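Local coordinates for protein endo-arabinase (Bacteroides thetaiotaomicron, PDB 5C0P) that probably hydrolyses O-glycosidic bonds within L-arabinan as a metal-binding family 43 glycoside hydrolase, at residues Leu122-Trp132 with Tyr164-Thr175. Sequence-based numbering, arbitrary orientation.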
loop_
_atom_site.group_PDB
_atom_site.type_symbol
_atom_site.label_atom_id
_atom_site.label_comp_id
_atom_site.label_asym_id
_atom_site.label_seq_id
_atom_site.Cartn_x
_atom_site.Cartn_y
_atom_site.Cartn_z
ATOM N N LEU A 122 2.581 6.646 -16.426
ATOM C CA LEU A 122 1.611 6.030 -17.323
ATOM C C LEU A 122 0.753 7.131 -17.929
ATOM O O LEU A 122 0.553 7.179 -19.149
ATOM C CB LEU A 122 0.777 4.994 -16.567
ATOM C CG LEU A 122 -0.245 4.238 -17.405
ATOM C CD1 LEU A 122 0.434 3.460 -18.537
ATOM C CD2 LEU A 122 -1.076 3.327 -16.498
ATOM N N VAL A 123 0.257 8.015 -17.061
ATOM C CA VAL A 123 -0.271 9.324 -17.434
ATOM C C VAL A 123 0.316 10.321 -16.432
ATOM O O VAL A 123 0.653 9.938 -15.299
ATOM C CB VAL A 123 -1.819 9.391 -17.394
ATOM C CG1 VAL A 123 -2.431 8.392 -18.376
ATOM C CG2 VAL A 123 -2.342 9.148 -15.994
ATOM N N ASN A 124 0.454 11.580 -16.845
ATOM C CA ASN A 124 1.100 12.579 -15.991
ATOM C C ASN A 124 0.123 13.307 -15.065
ATOM O O ASN A 124 0.013 14.541 -15.070
ATOM C CB ASN A 124 1.892 13.578 -16.822
ATOM C CG ASN A 124 2.824 14.429 -15.967
ATOM O OD1 ASN A 124 3.209 14.022 -14.866
ATOM N ND2 ASN A 124 3.181 15.608 -16.466
ATOM N N LYS A 125 -0.590 12.514 -14.271
ATOM C CA LYS A 125 -1.520 13.033 -13.276
ATOM C C LYS A 125 -1.948 11.897 -12.365
ATOM O O LYS A 125 -1.791 10.719 -12.706
ATOM C CB LYS A 125 -2.751 13.664 -13.928
ATOM C CG LYS A 125 -3.605 12.724 -14.739
ATOM C CD LYS A 125 -4.812 13.486 -15.283
ATOM C CE LYS A 125 -5.535 12.706 -16.372
ATOM N NZ LYS A 125 -6.530 13.547 -17.109
ATOM N N ALA A 126 -2.491 12.248 -11.203
ATOM C CA ALA A 126 -2.962 11.261 -10.247
ATOM C C ALA A 126 -4.122 10.452 -10.823
ATOM O O ALA A 126 -4.916 10.969 -11.606
ATOM C CB ALA A 126 -3.406 11.947 -8.966
ATOM N N ILE A 127 -4.212 9.193 -10.412
ATOM C CA ILE A 127 -5.352 8.342 -10.742
ATOM C C ILE A 127 -6.490 8.550 -9.730
ATOM O O ILE A 127 -7.659 8.293 -10.020
ATOM C CB ILE A 127 -4.910 6.859 -10.802
ATOM C CG1 ILE A 127 -6.000 5.994 -11.436
ATOM C CG2 ILE A 127 -4.520 6.342 -9.414
ATOM C CD1 ILE A 127 -6.363 6.403 -12.852
ATOM N N THR A 128 -6.142 9.054 -8.549
ATOM C CA THR A 128 -7.135 9.429 -7.539
ATOM C C THR A 128 -7.797 10.759 -7.938
ATOM O O THR A 128 -7.276 11.470 -8.802
ATOM C CB THR A 128 -6.464 9.507 -6.151
ATOM O OG1 THR A 128 -5.301 10.344 -6.234
ATOM C CG2 THR A 128 -6.049 8.114 -5.679
ATOM N N PRO A 129 -8.960 11.096 -7.344
ATOM C CA PRO A 129 -9.665 12.300 -7.809
ATOM C C PRO A 129 -8.890 13.597 -7.583
ATOM O O PRO A 129 -8.380 13.823 -6.487
ATOM C CB PRO A 129 -10.947 12.303 -6.963
ATOM C CG PRO A 129 -11.172 10.859 -6.644
ATOM C CD PRO A 129 -9.788 10.307 -6.410
ATOM N N SER A 130 -8.854 14.462 -8.595
ATOM C CA SER A 130 -8.076 15.699 -8.505
ATOM C C SER A 130 -8.592 16.683 -7.450
ATOM O O SER A 130 -7.841 17.536 -6.965
ATOM C CB SER A 130 -7.997 16.386 -9.870
ATOM O OG SER A 130 -9.284 16.785 -10.312
ATOM N N GLY A 131 -9.868 16.575 -7.097
ATOM C CA GLY A 131 -10.441 17.479 -6.115
ATOM C C GLY A 131 -10.272 17.018 -4.675
ATOM O O GLY A 131 -10.734 17.702 -3.751
ATOM N N TRP A 132 -9.611 15.879 -4.484
ATOM C CA TRP A 132 -9.490 15.269 -3.163
ATOM C C TRP A 132 -8.042 15.018 -2.790
ATOM O O TRP A 132 -7.248 14.599 -3.630
ATOM C CB TRP A 132 -10.161 13.897 -3.155
ATOM C CG TRP A 132 -11.644 13.879 -3.209
ATOM C CD1 TRP A 132 -12.488 14.949 -3.230
ATOM C CD2 TRP A 132 -12.468 12.711 -3.232
ATOM N NE1 TRP A 132 -13.798 14.516 -3.272
ATOM C CE2 TRP A 132 -13.809 13.141 -3.274
ATOM C CE3 TRP A 132 -12.204 11.342 -3.224
ATOM C CZ2 TRP A 132 -14.882 12.247 -3.304
ATOM C CZ3 TRP A 132 -13.267 10.455 -3.254
ATOM C CH2 TRP A 132 -14.582 10.908 -3.300
ATOM N N TYR A 164 -11.708 4.258 -0.093
ATOM C CA TYR A 164 -12.531 4.134 -1.307
ATOM C C TYR A 164 -12.064 3.006 -2.207
ATOM O O TYR A 164 -10.884 2.668 -2.214
ATOM C CB TYR A 164 -12.480 5.414 -2.145
ATOM C CG TYR A 164 -13.239 6.557 -1.538
ATOM C CD1 TYR A 164 -12.652 7.368 -0.581
ATOM C CD2 TYR A 164 -14.544 6.831 -1.929
ATOM C CE1 TYR A 164 -13.359 8.407 -0.007
ATOM C CE2 TYR A 164 -15.260 7.869 -1.357
ATOM C CZ TYR A 164 -14.657 8.659 -0.404
ATOM O OH TYR A 164 -15.364 9.699 0.164
ATOM N N ALA A 165 -12.994 2.454 -2.983
ATOM C CA ALA A 165 -12.648 1.565 -4.089
ATOM C C ALA A 165 -13.203 2.119 -5.399
ATOM O O ALA A 165 -14.236 2.800 -5.415
ATOM C CB ALA A 165 -13.185 0.168 -3.848
ATOM N N GLN A 166 -12.533 1.803 -6.504
ATOM C CA GLN A 166 -12.986 2.261 -7.808
ATOM C C GLN A 166 -12.403 1.342 -8.873
ATOM O O GLN A 166 -11.220 1.019 -8.802
ATOM C CB GLN A 166 -12.490 3.692 -8.039
ATOM C CG GLN A 166 -13.148 4.411 -9.204
ATOM C CD GLN A 166 -12.746 5.861 -9.276
ATOM O OE1 GLN A 166 -11.818 6.303 -8.589
ATOM N NE2 GLN A 166 -13.433 6.616 -10.122
ATOM N N ARG A 167 -13.197 0.932 -9.860
ATOM C CA ARG A 167 -12.625 0.120 -10.942
ATOM C C ARG A 167 -11.629 0.927 -11.764
ATOM O O ARG A 167 -11.807 2.136 -11.978
ATOM C CB ARG A 167 -13.701 -0.457 -11.866
ATOM C CG ARG A 167 -14.488 -1.630 -11.271
ATOM C CD ARG A 167 -15.276 -2.346 -12.373
ATOM N NE ARG A 167 -16.042 -3.494 -11.873
ATOM C CZ ARG A 167 -15.505 -4.684 -11.605
ATOM N NH1 ARG A 167 -14.198 -4.871 -11.784
ATOM N NH2 ARG A 167 -16.266 -5.677 -11.148
ATOM N N LEU A 168 -10.577 0.253 -12.216
ATOM C CA LEU A 168 -9.639 0.831 -13.165
ATOM C C LEU A 168 -9.908 0.272 -14.558
ATOM O O LEU A 168 -10.361 -0.870 -14.709
ATOM C CB LEU A 168 -8.205 0.492 -12.764
ATOM C CG LEU A 168 -7.658 1.212 -11.537
ATOM C CD1 LEU A 168 -6.408 0.517 -11.008
ATOM C CD2 LEU A 168 -7.342 2.644 -11.902
ATOM N N ALA A 169 -9.618 1.073 -15.580
ATOM C CA ALA A 169 -9.638 0.585 -16.957
ATOM C C ALA A 169 -8.607 -0.528 -17.085
ATOM O O ALA A 169 -7.654 -0.585 -16.307
ATOM C CB ALA A 169 -9.304 1.704 -17.920
ATOM N N LYS A 170 -8.780 -1.399 -18.081
ATOM C CA LYS A 170 -7.856 -2.518 -18.263
ATOM C C LYS A 170 -6.396 -2.088 -18.422
ATOM O O LYS A 170 -5.493 -2.815 -18.015
ATOM C CB LYS A 170 -8.287 -3.387 -19.452
ATOM N N ASP A 171 -6.159 -0.916 -19.008
ATOM C CA ASP A 171 -4.788 -0.431 -19.199
ATOM C C ASP A 171 -4.262 0.384 -18.003
ATOM O O ASP A 171 -3.119 0.860 -18.027
ATOM C CB ASP A 171 -4.636 0.345 -20.528
ATOM C CG ASP A 171 -5.454 1.636 -20.581
ATOM O OD1 ASP A 171 -6.065 2.038 -19.568
ATOM O OD2 ASP A 171 -5.472 2.267 -21.668
ATOM N N LEU A 172 -5.100 0.518 -16.970
ATOM C CA LEU A 172 -4.761 1.222 -15.716
ATOM C C LEU A 172 -4.564 2.720 -15.900
ATOM O O LEU A 172 -4.132 3.408 -14.971
ATOM C CB LEU A 172 -3.521 0.620 -15.024
ATOM C CG LEU A 172 -3.487 -0.896 -14.830
ATOM C CD1 LEU A 172 -2.271 -1.332 -14.004
ATOM C CD2 LEU A 172 -4.779 -1.386 -14.187
ATOM N N LYS A 173 -4.896 3.247 -17.076
ATOM C CA LYS A 173 -4.659 4.675 -17.315
ATOM C C LYS A 173 -5.712 5.575 -16.684
ATOM O O LYS A 173 -5.427 6.726 -16.326
ATOM C CB LYS A 173 -4.587 4.981 -18.812
ATOM C CG LYS A 173 -3.329 4.485 -19.502
ATOM C CD LYS A 173 -3.257 5.025 -20.927
ATOM C CE LYS A 173 -1.970 4.612 -21.629
ATOM N NZ LYS A 173 -1.767 5.385 -22.901
ATOM N N THR A 174 -6.934 5.057 -16.586
ATOM C CA THR A 174 -8.081 5.833 -16.132
ATOM C C THR A 174 -8.924 4.963 -15.217
ATOM O O THR A 174 -8.706 3.748 -15.121
ATOM C CB THR A 174 -8.975 6.284 -17.304
ATOM O OG1 THR A 174 -9.486 5.130 -17.993
ATOM C CG2 THR A 174 -8.201 7.154 -18.267
ATOM N N THR A 175 -9.885 5.595 -14.550
ATOM C CA THR A 175 -10.838 4.887 -13.715
ATOM C C THR A 175 -12.160 4.726 -14.444
ATOM O O THR A 175 -12.408 5.384 -15.461
ATOM C CB THR A 175 -11.089 5.639 -12.402
ATOM O OG1 THR A 175 -11.423 6.998 -12.699
ATOM C CG2 THR A 175 -9.855 5.594 -11.514
HETATM O O HOH W 1 -1.144 7.719 -22.070
HETATM O O HOH W 2 -10.209 8.497 -9.015
#
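Trp132 sets CZ3 of its six-membered ring over the centre of one face of Tyr164, 3.6 Å from Tyr164 CZ. The two ring planes meet obliquely, at 44°, and broad flat groups suit a place where loop 122-132, the linker between two neighbouring blades of the beta-propeller, leans over strand 162-168 of the second blade. Phe151 lies nearly parallel to Tyr164, Arg153 makes a cation-pi contact with Trp132, and the tyrosine OH bonds to Glu162. A leucine in place of Tyr164 would probably leave the indole without its aromatic floor and Glu162 without its hydroxyl partner.

Earlier in the loop, Ile127 holds CG1 anti to its backbone N (chi1 -168°), which brings CD1 against Lys173 O and Thr174 CA, beside Leu168 and Thr175. Ile127 CG1 lies 3.6 Å from Leu168 CD2. At the far end Leu122 crosses Lys173 at about a right angle, CG to CG 3.7 Å; the extended lysine offers methylene groups to the leucine while NZ reaches a water 2.6 Å away.

Side-chain contacts are mainly apolar, some methyls resting against backbone carbonyl oxygens. Van der Waals fit therefore dominates, and polarity enters through solvent: a second water donates to both Ile127 O and Gln166 OE1.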